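Local coordinates for ferric uptake regulation protein (Helicobacter pylori, PDB 2XIG) that acts as a dimeric, metal-responsive transcriptional repressor, probably using ferrous iron as the cofactor for binding the operators of the genes it silences, at residues 114-117 with 118-122. The protein carries 2 engineered substitutions. Residues are numbered along the deposited sequence; the frame is centred on the assembly and turned at random.
With ZN (zinc ion), chain N.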
loop_
_atom_site.group_PDB
_atom_site.type_symbol
_atom_site.label_atom_id
_atom_site.label_comp_id
_atom_site.label_asym_id
_atom_site.label_seq_id
_atom_site.Cartn_x
_atom_site.Cartn_y
_atom_site.Cartn_z
ATOM N N PRO C 114 -3.007 7.688 -31.087
ATOM C CA PRO C 114 -4.220 7.640 -31.906
ATOM C C PRO C 114 -4.842 6.245 -31.976
ATOM O O PRO C 114 -6.059 6.129 -31.836
ATOM C CB PRO C 114 -3.720 8.063 -33.292
ATOM C CG PRO C 114 -2.556 8.955 -33.007
ATOM C CD PRO C 114 -1.898 8.374 -31.769
ATOM N N GLU C 115 -4.036 5.210 -32.196
ATOM C CA GLU C 115 -4.581 3.860 -32.345
ATOM C C GLU C 115 -5.258 3.337 -31.071
ATOM O O GLU C 115 -6.290 2.666 -31.130
ATOM C CB GLU C 115 -3.509 2.892 -32.872
ATOM C CG GLU C 115 -3.033 3.251 -34.287
ATOM C CD GLU C 115 -2.072 2.233 -34.899
ATOM O OE1 GLU C 115 -1.451 1.442 -34.153
ATOM O OE2 GLU C 115 -1.935 2.233 -36.139
ATOM N N ILE C 116 -4.687 3.650 -29.914
ATOM C CA ILE C 116 -5.336 3.294 -28.660
ATOM C C ILE C 116 -6.629 4.084 -28.518
ATOM O O ILE C 116 -7.670 3.542 -28.137
ATOM C CB ILE C 116 -4.440 3.592 -27.445
ATOM C CG1 ILE C 116 -3.404 2.487 -27.278
ATOM C CG2 ILE C 116 -5.284 3.735 -26.189
ATOM C CD1 ILE C 116 -2.553 2.624 -26.034
ATOM N N GLU C 117 -6.561 5.375 -28.829
ATOM C CA GLU C 117 -7.750 6.214 -28.754
ATOM C C GLU C 117 -8.849 5.656 -29.653
ATOM O O GLU C 117 -10.010 5.582 -29.245
ATOM C CB GLU C 117 -7.430 7.663 -29.127
ATOM C CG GLU C 117 -6.403 8.337 -28.224
ATOM C CD GLU C 117 -6.922 8.628 -26.818
ATOM O OE1 GLU C 117 -8.147 8.789 -26.618
ATOM O OE2 GLU C 117 -6.099 8.705 -25.900
ATOM N N ASN C 118 -8.490 5.261 -30.873
ATOM C CA ASN C 118 -9.478 4.672 -31.772
ATOM C C ASN C 118 -10.012 3.339 -31.246
ATOM O O ASN C 118 -11.208 3.054 -31.358
ATOM C CB ASN C 118 -8.909 4.486 -33.178
ATOM C CG ASN C 118 -9.954 3.999 -34.167
ATOM O OD1 ASN C 118 -11.008 4.617 -34.336
ATOM N ND2 ASN C 118 -9.664 2.886 -34.831
ATOM N N ARG C 119 -9.127 2.521 -30.675
ATOM C CA ARG C 119 -9.540 1.207 -30.177
ATOM C C ARG C 119 -10.545 1.297 -29.028
ATOM O O ARG C 119 -11.453 0.473 -28.925
ATOM C CB ARG C 119 -8.334 0.360 -29.771
ATOM C CG ARG C 119 -8.702 -1.042 -29.293
ATOM C CD ARG C 119 -9.474 -1.825 -30.342
ATOM N NE ARG C 119 -10.011 -3.072 -29.800
ATOM C CZ ARG C 119 -10.877 -3.854 -30.436
ATOM N NH1 ARG C 119 -11.313 -3.525 -31.650
ATOM N NH2 ARG C 119 -11.310 -4.969 -29.859
ATOM N N GLN C 120 -10.386 2.292 -28.162
ATOM C CA GLN C 120 -11.359 2.507 -27.099
ATOM C C GLN C 120 -12.733 2.808 -27.690
ATOM O O GLN C 120 -13.749 2.337 -27.185
ATOM C CB GLN C 120 -10.908 3.633 -26.173
ATOM C CG GLN C 120 -9.636 3.314 -25.404
ATOM C CD GLN C 120 -9.087 4.520 -24.676
ATOM O OE1 GLN C 120 -9.461 5.661 -24.959
ATOM N NE2 GLN C 120 -8.192 4.277 -23.732
ATOM N N ASN C 121 -12.760 3.590 -28.765
ATOM C CA ASN C 121 -14.014 3.865 -29.453
ATOM C C ASN C 121 -14.637 2.577 -29.988
ATOM O O ASN C 121 -15.832 2.340 -29.815
ATOM C CB ASN C 121 -13.808 4.889 -30.579
ATOM C CG ASN C 121 -13.675 6.310 -30.056
ATOM O OD1 ASN C 121 -14.586 6.832 -29.412
ATOM N ND2 ASN C 121 -12.542 6.945 -30.335
ATOM N N GLU C 122 -13.820 1.740 -30.626
ATOM C CA GLU C 122 -14.292 0.454 -31.140
ATOM C C GLU C 122 -14.869 -0.414 -30.023
ATOM O O GLU C 122 -15.918 -1.036 -30.178
ATOM C CB GLU C 122 -13.160 -0.298 -31.859
ATOM C CG GLU C 122 -12.646 0.394 -33.113
ATOM C CD GLU C 122 -11.555 -0.400 -33.834
ATOM O OE1 GLU C 122 -10.811 -1.156 -33.168
ATOM O OE2 GLU C 122 -11.441 -0.261 -35.073
HETATM ZN ZN ZN N . -6.478 9.251 -23.988
HETATM O O HOH W 1 -7.081 1.545 -33.697
#
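Residues 114-122 form the first turns of helix 114-126 in the dimerization domain, and the contact is local, between residues three and four apart. N118 N hydrogen-bonds to P114 O at 2.8 Å. Proline suits the first turn, where a missing amide hydrogen costs no helical bond. A water accepts from N118 ND2 and donates to E115 O, which already takes a hydrogen bond from R119 N at 2.9 Å. As in other Fur proteins, this helix packs against the β-sheet of the dimerization domain, with I116 and Q120 on its inner side, both against M136 of strand 130-141. Q120 NE2 lies 3.8 Å from I116 CG2; buried there, it has no polar partner. E117 bends at chi2 (-70°), carrying its carboxylate to the zinc ion, where OE2 binds at 2.0 Å alongside H96, D98 and H134, probably the iron-sensing site; glutamate is long enough to cross from helix to sheet and supplies an anionic oxygen. Its OE1 passes 3.8 Å from Q120 OE1, the carboxylate and amide planes 75° apart. R119 NH1 forms an in-helix salt bridge with E122 OE1 at 2.9 Å, from above the carboxylate plane; arginine's several N-H groups also serve D113 and E115 of the second subunit.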